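Local coordinates for putative tetrapyrrole (Corrin/porphyrin) methylase (PDB 3FFY), which probably catalyses S-adenosyl-L-methionine-dependent 2'-O-methylation of a cytidine ribose in 16S rRNA as the full-length enzyme, of which this chain is the C-terminal half, at residues Gly14-Lys19 with His43-Phe48; Pro68-Ser73 with Ile108-Ile113; Val74-Ser79 with Asp101-Ile106. All coordinates share one frame; numbering follows the deposited sequence. Where two conformers were deposited one is given.

Contact 1 of 3, residues Gly14-Lys19 with His43-Phe48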
loop_
_atom_site.group_PDB
_atom_site.type_symbol
_atom_site.label_atom_id
_atom_site.label_comp_id
_atom_site.label_asym_id
_atom_site.label_seq_id
_atom_site.Cartn_x
_atom_site.Cartn_y
_atom_site.Cartn_z
ATOM N N GLY A 14 4.201 -1.774 -4.458
ATOM C CA GLY A 14 5.534 -1.325 -4.733
ATOM C C GLY A 14 6.324 -2.167 -5.748
ATOM O O GLY A 14 7.563 -2.083 -5.766
ATOM N N LEU A 15 5.636 -2.960 -6.584
ATOM C CA LEU A 15 6.276 -3.799 -7.621
ATOM C C LEU A 15 5.953 -3.209 -9.006
ATOM O O LEU A 15 5.031 -2.407 -9.139
ATOM C CB LEU A 15 5.837 -5.281 -7.503
ATOM C CG LEU A 15 6.280 -6.063 -6.256
ATOM C CD1 LEU A 15 5.607 -7.456 -6.196
ATOM C CD2 LEU A 15 7.786 -6.170 -6.227
ATOM N N PRO A 16 6.738 -3.563 -10.030
ATOM C CA PRO A 16 6.409 -2.997 -11.364
ATOM C C PRO A 16 4.967 -3.383 -11.731
ATOM O O PRO A 16 4.553 -4.548 -11.539
ATOM C CB PRO A 16 7.439 -3.640 -12.314
ATOM C CG PRO A 16 8.497 -4.268 -11.414
ATOM C CD PRO A 16 7.818 -4.566 -10.087
ATOM N N ASN A 17 4.188 -2.410 -12.169
ATOM C CA ASN A 17 2.739 -2.623 -12.227
ATOM C C ASN A 17 2.082 -2.118 -13.467
ATOM O O ASN A 17 0.851 -2.089 -13.553
ATOM C CB ASN A 17 2.052 -1.978 -11.014
ATOM C CG ASN A 17 2.339 -0.490 -10.896
ATOM O OD1 ASN A 17 2.669 0.187 -11.895
ATOM N ND2 ASN A 17 2.252 0.023 -9.662
ATOM N N GLU A 18 2.888 -1.715 -14.428
ATOM C CA GLU A 18 2.333 -1.242 -15.652
ATOM C C GLU A 18 2.242 -2.421 -16.618
ATOM O O GLU A 18 1.271 -2.500 -17.391
ATOM C CB GLU A 18 3.148 -0.071 -16.189
ATOM C CG GLU A 18 3.170 1.130 -15.196
ATOM C CD GLU A 18 4.042 2.297 -15.679
ATOM O OE1 GLU A 18 4.362 2.363 -16.894
ATOM O OE2 GLU A 18 4.409 3.142 -14.826
ATOM N N LYS A 19 3.221 -3.334 -16.549
ATOM C CA LYS A 19 3.140 -4.613 -17.243
ATOM C C LYS A 19 2.922 -5.706 -16.220
ATOM O O LYS A 19 3.727 -5.869 -15.281
ATOM C CB LYS A 19 4.388 -4.911 -18.051
ATOM C CG LYS A 19 4.615 -3.952 -19.211
ATOM C CD LYS A 19 5.007 -4.714 -20.468
ATOM C CE LYS A 19 3.763 -5.251 -21.217
ATOM N NZ LYS A 19 3.056 -4.168 -22.004
ATOM N N HIS A 43 8.790 -12.859 -16.544
ATOM C CA HIS A 43 9.487 -11.663 -16.076
ATOM C C HIS A 43 8.541 -10.547 -15.592
ATOM O O HIS A 43 8.977 -9.622 -14.929
ATOM C CB HIS A 43 10.433 -11.116 -17.146
ATOM C CG HIS A 43 11.582 -12.034 -17.484
ATOM N ND1 HIS A 43 11.408 -13.318 -17.974
ATOM C CD2 HIS A 43 12.926 -11.835 -17.438
ATOM C CE1 HIS A 43 12.589 -13.871 -18.205
ATOM N NE2 HIS A 43 13.528 -12.994 -17.890
ATOM N N ARG A 44 7.253 -10.620 -15.930
ATOM C CA ARG A 44 6.279 -9.595 -15.514
ATOM C C ARG A 44 5.736 -9.931 -14.118
ATOM O O ARG A 44 5.681 -11.081 -13.746
ATOM C CB ARG A 44 5.099 -9.491 -16.502
ATOM C CG ARG A 44 5.442 -9.109 -17.970
ATOM C CD ARG A 44 4.304 -9.593 -18.902
ATOM N NE ARG A 44 4.457 -9.289 -20.339
ATOM C CZ ARG A 44 3.525 -8.696 -21.065
ATOM N NH1 ARG A 44 2.381 -8.348 -20.500
ATOM N NH2 ARG A 44 3.739 -8.449 -22.348
ATOM N N THR A 45 5.325 -8.893 -13.377
ATOM C CA THR A 45 4.544 -9.039 -12.144
ATOM C C THR A 45 3.314 -9.896 -12.451
ATOM O O THR A 45 2.718 -9.766 -13.491
ATOM C CB THR A 45 4.096 -7.670 -11.635
ATOM O OG1 THR A 45 5.267 -6.886 -11.385
ATOM C CG2 THR A 45 3.253 -7.783 -10.360
HETATM N N MSE A 46 2.969 -10.786 -11.535
HETATM C CA MSE A 46 1.831 -11.679 -11.668
HETATM C C MSE A 46 0.854 -11.307 -10.593
HETATM O O MSE A 46 1.260 -10.984 -9.471
HETATM C CB MSE A 46 2.290 -13.109 -11.489
HETATM C CG MSE A 46 3.094 -13.539 -12.707
HETATM SE SE MSE A 46 4.207 -14.995 -12.363
HETATM C CE MSE A 46 5.567 -14.022 -11.328
ATOM N N VAL A 47 -0.427 -11.365 -10.922
ATOM C CA VAL A 47 -1.458 -11.061 -9.942
ATOM C C VAL A 47 -2.393 -12.245 -9.844
ATOM O O VAL A 47 -2.886 -12.771 -10.872
ATOM C CB VAL A 47 -2.279 -9.798 -10.317
ATOM C CG1 VAL A 47 -3.377 -9.553 -9.227
ATOM C CG2 VAL A 47 -1.313 -8.594 -10.523
ATOM N N PHE A 48 -2.595 -12.681 -8.604
ATOM C CA PHE A 48 -3.467 -13.821 -8.277
ATOM C C PHE A 48 -4.460 -13.396 -7.192
ATOM O O PHE A 48 -4.171 -12.508 -6.385
ATOM C CB PHE A 48 -2.665 -14.971 -7.661
ATOM C CG PHE A 48 -1.469 -15.423 -8.476
ATOM C CD1 PHE A 48 -1.574 -16.500 -9.346
ATOM C CD2 PHE A 48 -0.246 -14.806 -8.310
ATOM C CE1 PHE A 48 -0.454 -16.923 -10.073
ATOM C CE2 PHE A 48 0.872 -15.212 -9.023
ATOM C CZ PHE A 48 0.767 -16.265 -9.908
#
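Thr-45 makes the one hydrogen bond between these segments, from its hydroxyl to the main-chain carbonyl of Pro-16. OG1 sits 2.4 Å from Pro-16 O in the model, a very short separation whose exact value is doubtful. With chi1 at -60°, OG1 lies anti to the Thr-45 carbonyl carbon and beside its own backbone N, which puts the hydroxyl on the side of the loop. The threonine is buried, whereas the proline that supplies the acceptor is exposed.

The van der Waals contacts gather round the same oxygen. Thr-45 OG1 lies 3.7 Å from Pro-16 CD, and Leu-15 CB approaches it to 4.2 Å. Thr-45 also touches Leu-10 of helix 6-12 and Val-109 of strand 106-110, placing the residue between helix and sheet.

The charged side chains meet further out. In the Arg-44 conformer described, Lys-19 CE stands over one guanidinium face, 3.1 Å above its plane and offset toward the rim. Lys-19 NZ is then 4.3 Å from Arg-44 NH2, like charges close together with no bond between them. Arg-44 has a second conformer, so this approach is doubtful.

Here the loop that leads from helix 6-12 into strand 20-24 is joined to strand 45-50; strands 20-24 and 45-50, parallel neighbours linked through helix 32-38, form a beta-alpha-beta crossover.

Contact 2 of 3, residues Pro68-Ser73 with Ile108-Ile113; sequences PERQVS and IVLAGI
Ser-73 and Val-109 form an antiparallel hydrogen-bonded pair and Val-72 and Leu-110 the adjoining non-hydrogen-bonded pair, with strand axes 4.7 Å apart and N-to-C directions at 160°. Two reciprocal backbone bonds join Ser-73 to Val-109, and that from Val-109 N to Ser-73 O, 2.8 Å long, is almost straight at hydrogen. Ala-111 N reaches Gln-71 O at 2.9 Å, carrying the bonding past the end of strand 106-110.

On the face bearing Val-72 and Leu-110, Val-72 CG2 packs against Ile-108 CG2 at 3.5 Å, while Leu-110 CD1 touches Arg-70 CG, their side chains crossing at about a right angle. Leu-93 of helix 90-99 covers Val-72, and Phe-62 and Phe-66 of helix 55-66 cover Ile-108 and Leu-110: the helix-on-sheet layering of an alpha/beta domain, with strand 106-110 running against both its neighbours, 45-50 and 71-77.

Arg-70 folds back over the departing chain. Its CG is anti to the backbone N (chi1 -170°), the chain bends at chi2 and chi3, and the guanidinium lies beside Ala-111. NH2 of Arg-70 donates to Ala-111 O at 2.8 Å, the acceptor lying at the edge of the guanidinium and only 9° out of its plane. One guanidinium face looks onto the next peptide, where Ile-113 N stands 3.5 Å above the plane of Arg-70, toward its rim.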
loop_
_atom_site.group_PDB
_atom_site.type_symbol
_atom_site.label_atom_id
_atom_site.label_comp_id
_atom_site.label_asym_id
_atom_site.label_seq_id
_atom_site.Cartn_x
_atom_site.Cartn_y
_atom_site.Cartn_z
ATOM N N PRO A 68 12.450 -18.441 -2.352
ATOM C CA PRO A 68 11.934 -17.736 -1.124
ATOM C C PRO A 68 12.242 -16.223 -1.067
ATOM O O PRO A 68 11.610 -15.473 -0.327
ATOM C CB PRO A 68 12.615 -18.471 0.054
ATOM C CG PRO A 68 13.656 -19.340 -0.555
ATOM C CD PRO A 68 13.313 -19.575 -2.019
ATOM N N GLU A 69 13.211 -15.801 -1.858
ATOM C CA GLU A 69 13.648 -14.403 -1.875
ATOM C C GLU A 69 12.808 -13.545 -2.844
ATOM O O GLU A 69 12.964 -12.322 -2.886
ATOM C CB GLU A 69 15.148 -14.298 -2.236
ATOM C CG GLU A 69 15.892 -15.643 -2.456
ATOM C CD GLU A 69 15.337 -16.408 -3.699
ATOM O OE1 GLU A 69 14.754 -17.487 -3.529
ATOM O OE2 GLU A 69 15.437 -15.901 -4.845
ATOM N N ARG A 70 11.914 -14.160 -3.612
ATOM C CA ARG A 70 11.096 -13.388 -4.561
ATOM C C ARG A 70 10.180 -12.446 -3.821
ATOM O O ARG A 70 9.487 -12.838 -2.870
ATOM C CB ARG A 70 10.258 -14.282 -5.446
ATOM C CG ARG A 70 9.543 -13.577 -6.634
ATOM C CD ARG A 70 10.537 -13.119 -7.751
ATOM N NE ARG A 70 11.128 -14.208 -8.506
ATOM C CZ ARG A 70 10.564 -14.858 -9.538
ATOM N NH1 ARG A 70 11.236 -15.853 -10.110
ATOM N NH2 ARG A 70 9.352 -14.553 -10.002
ATOM N N GLN A 71 10.155 -11.204 -4.290
ATOM C CA GLN A 71 9.292 -10.191 -3.727
ATOM C C GLN A 71 7.831 -10.451 -4.030
ATOM O O GLN A 71 7.456 -10.890 -5.127
ATOM C CB GLN A 71 9.719 -8.790 -4.186
ATOM C CG GLN A 71 11.035 -8.301 -3.599
ATOM C CD GLN A 71 10.953 -8.056 -2.071
ATOM O OE1 GLN A 71 9.970 -7.500 -1.574
ATOM N NE2 GLN A 71 11.994 -8.438 -1.342
ATOM N N VAL A 72 7.001 -10.204 -3.005
ATOM C CA VAL A 72 5.597 -10.435 -3.068
ATOM C C VAL A 72 4.879 -9.438 -2.178
ATOM O O VAL A 72 5.485 -8.850 -1.233
ATOM C CB VAL A 72 5.292 -11.860 -2.583
ATOM C CG1 VAL A 72 5.756 -12.050 -1.084
ATOM C CG2 VAL A 72 3.815 -12.264 -2.831
ATOM N N SER A 73 3.597 -9.221 -2.476
ATOM C CA SER A 73 2.731 -8.305 -1.717
ATOM C C SER A 73 1.393 -9.016 -1.595
ATOM O O SER A 73 0.829 -9.430 -2.624
ATOM C CB SER A 73 2.498 -7.007 -2.508
ATOM O OG SER A 73 1.926 -5.998 -1.695
ATOM N N ILE A 108 -2.622 -11.493 -4.336
ATOM C CA ILE A 108 -1.216 -11.691 -4.289
ATOM C C ILE A 108 -0.607 -11.040 -5.519
ATOM O O ILE A 108 -0.999 -11.349 -6.662
ATOM C CB ILE A 108 -0.823 -13.211 -4.266
ATOM C CG1 ILE A 108 -1.616 -13.933 -3.175
ATOM C CG2 ILE A 108 0.737 -13.360 -4.109
ATOM C CD1 ILE A 108 -1.523 -15.513 -3.194
ATOM N N VAL A 109 0.343 -10.135 -5.273
ATOM C CA VAL A 109 1.124 -9.497 -6.349
ATOM C C VAL A 109 2.548 -9.985 -6.206
ATOM O O VAL A 109 3.231 -9.678 -5.217
ATOM C CB VAL A 109 1.062 -7.963 -6.293
ATOM C CG1 VAL A 109 1.820 -7.305 -7.528
ATOM C CG2 VAL A 109 -0.391 -7.549 -6.277
ATOM N N LEU A 110 2.963 -10.806 -7.172
ATOM C CA LEU A 110 4.234 -11.513 -7.174
ATOM C C LEU A 110 5.163 -10.899 -8.237
ATOM O O LEU A 110 4.809 -10.765 -9.401
ATOM C CB LEU A 110 3.995 -12.993 -7.535
ATOM C CG LEU A 110 5.206 -13.960 -7.478
ATOM C CD1 LEU A 110 5.844 -14.115 -6.027
ATOM C CD2 LEU A 110 4.823 -15.331 -8.137
ATOM N N ALA A 111 6.359 -10.563 -7.809
ATOM C CA ALA A 111 7.419 -10.064 -8.690
ATOM C C ALA A 111 7.783 -11.126 -9.706
ATOM O O ALA A 111 7.814 -12.340 -9.401
ATOM C CB ALA A 111 8.674 -9.621 -7.845
ATOM N N GLY A 112 8.007 -10.686 -10.935
ATOM C CA GLY A 112 8.535 -11.604 -11.941
ATOM C C GLY A 112 10.032 -11.874 -11.796
ATOM O O GLY A 112 10.697 -11.349 -10.906
ATOM N N ILE A 113 10.571 -12.655 -12.725
ATOM C CA ILE A 113 12.005 -12.929 -12.813
ATOM C C ILE A 113 12.675 -11.750 -13.508
ATOM O O ILE A 113 13.576 -11.146 -12.920
ATOM C CB ILE A 113 12.216 -14.281 -13.598
ATOM C CG1 ILE A 113 13.559 -14.970 -13.306
ATOM C CG2 ILE A 113 12.059 -14.050 -15.073
ATOM C CD1 ILE A 113 13.651 -16.483 -13.847
#

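Contact 3 of 3, residues Val74-Ser79 with Asp101-Ile106. With SO4 (sulfate ion), chain C.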
loop_
_atom_site.group_PDB
_atom_site.type_symbol
_atom_site.label_atom_id
_atom_site.label_comp_id
_atom_site.label_asym_id
_atom_site.label_seq_id
_atom_site.Cartn_x
_atom_site.Cartn_y
_atom_site.Cartn_z
ATOM N N VAL A 74 0.859 -9.102 -0.383
ATOM C CA VAL A 74 -0.452 -9.676 -0.191
ATOM C C VAL A 74 -1.344 -8.586 0.403
ATOM O O VAL A 74 -0.974 -7.908 1.392
ATOM C CB VAL A 74 -0.389 -10.968 0.655
ATOM C CG1 VAL A 74 -1.820 -11.377 1.106
ATOM C CG2 VAL A 74 0.387 -12.085 -0.137
ATOM N N SER A 75 -2.468 -8.370 -0.260
ATOM C CA SER A 75 -3.329 -7.262 0.050
ATOM C C SER A 75 -4.783 -7.669 0.240
ATOM O O SER A 75 -5.353 -8.550 -0.450
ATOM C CB SER A 75 -3.287 -6.177 -1.050
ATOM O OG SER A 75 -2.011 -5.593 -1.121
ATOM N N ARG A 76 -5.399 -6.927 1.137
ATOM C CA ARG A 76 -6.792 -7.075 1.382
ATOM C C ARG A 76 -7.453 -5.730 1.237
ATOM O O ARG A 76 -6.989 -4.707 1.765
ATOM C CB ARG A 76 -6.958 -7.638 2.782
ATOM C CG ARG A 76 -8.376 -8.006 3.083
ATOM C CD ARG A 76 -8.491 -8.430 4.484
ATOM N NE ARG A 76 -9.752 -7.931 4.993
ATOM C CZ ARG A 76 -9.881 -7.164 6.069
ATOM N NH1 ARG A 76 -8.812 -6.814 6.785
ATOM N NH2 ARG A 76 -11.091 -6.758 6.443
ATOM N N GLU A 77 -8.516 -5.711 0.459
ATOM C CA GLU A 77 -9.196 -4.482 0.202
ATOM C C GLU A 77 -10.248 -4.264 1.296
ATOM O O GLU A 77 -11.204 -5.018 1.374
ATOM C CB GLU A 77 -9.847 -4.526 -1.164
ATOM C CG GLU A 77 -10.733 -3.327 -1.350
ATOM C CD GLU A 77 -11.467 -3.284 -2.673
ATOM O OE1 GLU A 77 -12.580 -2.705 -2.660
ATOM O OE2 GLU A 77 -10.956 -3.806 -3.702
ATOM N N ILE A 78 -10.078 -3.277 2.165
ATOM C CA ILE A 78 -11.110 -3.002 3.179
ATOM C C ILE A 78 -12.194 -2.103 2.596
ATOM O O ILE A 78 -13.322 -2.167 3.040
ATOM C CB ILE A 78 -10.522 -2.370 4.439
ATOM C CG1 ILE A 78 -9.524 -3.329 5.074
ATOM C CG2 ILE A 78 -11.641 -1.972 5.403
ATOM C CD1 ILE A 78 -8.382 -2.638 5.792
ATOM N N SER A 79 -11.875 -1.263 1.613
ATOM C CA SER A 79 -12.895 -0.522 0.902
ATOM C C SER A 79 -12.274 -0.101 -0.398
ATOM O O SER A 79 -11.134 -0.477 -0.698
ATOM C CB SER A 79 -13.367 0.677 1.703
ATOM O OG SER A 79 -12.690 1.864 1.330
ATOM N N ASP A 101 -3.134 -16.206 10.737
ATOM C CA ASP A 101 -3.970 -16.597 9.609
ATOM C C ASP A 101 -4.487 -15.308 8.959
ATOM O O ASP A 101 -4.689 -14.314 9.641
ATOM C CB ASP A 101 -5.138 -17.513 10.083
ATOM C CG ASP A 101 -4.702 -18.590 11.128
ATOM O OD1 ASP A 101 -3.548 -19.079 11.111
ATOM O OD2 ASP A 101 -5.539 -18.956 11.977
ATOM N N PRO A 102 -4.674 -15.307 7.635
ATOM C CA PRO A 102 -5.185 -14.086 6.949
ATOM C C PRO A 102 -6.685 -13.909 6.955
ATOM O O PRO A 102 -7.416 -14.862 7.245
ATOM C CB PRO A 102 -4.740 -14.271 5.501
ATOM C CG PRO A 102 -4.454 -15.755 5.369
ATOM C CD PRO A 102 -4.025 -16.258 6.707
ATOM N N ARG A 103 -7.136 -12.732 6.533
ATOM C CA ARG A 103 -8.431 -12.243 6.973
ATOM C C ARG A 103 -9.557 -12.028 5.960
ATOM O O ARG A 103 -10.672 -11.638 6.338
ATOM C CB ARG A 103 -8.230 -10.933 7.745
ATOM C CG ARG A 103 -9.345 -10.671 8.760
ATOM C CD ARG A 103 -8.805 -10.174 10.099
ATOM N NE ARG A 103 -9.092 -8.752 10.280
ATOM C CZ ARG A 103 -10.295 -8.251 10.599
ATOM N NH1 ARG A 103 -10.441 -6.929 10.740
ATOM N NH2 ARG A 103 -11.356 -9.053 10.782
ATOM N N GLY A 104 -9.317 -12.247 4.691
ATOM C CA GLY A 104 -10.421 -12.134 3.777
ATOM C C GLY A 104 -9.868 -12.617 2.506
ATOM O O GLY A 104 -8.713 -13.017 2.469
ATOM N N GLU A 105 -10.671 -12.616 1.469
ATOM C CA GLU A 105 -10.110 -12.815 0.162
ATOM C C GLU A 105 -8.962 -11.808 -0.030
ATOM O O GLU A 105 -9.070 -10.619 0.321
ATOM C CB GLU A 105 -11.155 -12.653 -0.946
ATOM C CG GLU A 105 -10.681 -13.242 -2.309
ATOM C CD GLU A 105 -10.640 -14.775 -2.334
ATOM O OE1 GLU A 105 -11.103 -15.459 -1.352
ATOM O OE2 GLU A 105 -10.122 -15.290 -3.365
ATOM N N ILE A 106 -7.848 -12.316 -0.544
ATOM C CA ILE A 106 -6.687 -11.479 -0.768
ATOM C C ILE A 106 -6.274 -11.519 -2.228
ATOM O O ILE A 106 -6.739 -12.348 -3.001
ATOM C CB ILE A 106 -5.515 -11.859 0.170
ATOM C CG1 ILE A 106 -5.177 -13.363 0.088
ATOM C CG2 ILE A 106 -5.887 -11.486 1.630
ATOM C CD1 ILE A 106 -5.944 -14.237 1.194
HETATM S S SO4 C . -14.419 4.055 2.823
HETATM O O1 SO4 C . -15.552 3.316 3.480
HETATM O O2 SO4 C . -13.202 3.319 3.299
HETATM O O3 SO4 C . -14.269 5.443 3.436
HETATM O O4 SO4 C . -14.702 3.993 1.393
#
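Arg-76 lies across the loop residues Arg-103 to Glu-105 and touches them mainly through its aliphatic part. Its CG is 3.9 Å from Glu-105 O, and its CD is 3.9 Å from Gly-104 N. With CG anti to the backbone N (chi1 -172°), the chain starts out extended before bending at chi3. Gly-104, lacking a side chain, lets the arginine settle close to the main chain, yet Gly-104 N is buried with no partner in the model.

The two arginines cross obliquely, their guanidinium planes 54° apart. CB of Arg-103 sits over one face of the Arg-76 group, and Arg-76 NH2 over one face of the Arg-103 group. The nearest nitrogens, Arg-76 NH1 and Arg-103 NE, are 4.0 Å apart. Nearer the core, Val-74 CG1 packs on Ile-106 CB at 3.8 Å. Ile-106, the first residue of strand 106-110, makes a CA-H...O contact of 3.2 Å from its CA to Ser-75 O; the next residue, Val-107, is backbone-bonded to Ser-75.

Further out, Arg-76 NH1 has its salt bridge with Glu-84 on neighbouring strand 82-87, which positions the group, and Leu-55 of helix 55-66 touches both Val-74 and Ile-106. Ser-79 OG binds a sulfate, probably from the crystallisation liquor, that also bonds to His-96 ND1 of the second subunit.

No hydrogen bond joins the two segments, so they meet by apolar packing, by the aliphatic part of Arg-76 lying on main-chain atoms, and by one CA-H...O contact; the proximity of two like charges is probably tolerable because Glu-84 offsets that of Arg-76.

In the fold
From the N terminus, contact 1 closes first: the loop 14-19 after helix 6-12 meets residues 43-48, enclosing strand 20-24 and helix 32-38. Contact 2 opens later, at strand 71-77, and closes only at the end of the modelled chain. Contact 3 falls within that span, bringing residues 101-106 back to the same strand after strand 82-87 and helix 90-99. Contacts 2 and 3 lie on opposite sides of the chain's centre, with their own centres about 17 Å apart. Strand 106-110 lies between 45-50 and 71-77: Met-46 N to Leu-110 O, 2.8 Å, is a probable hydrogen bond linking contact 1 to contact 2.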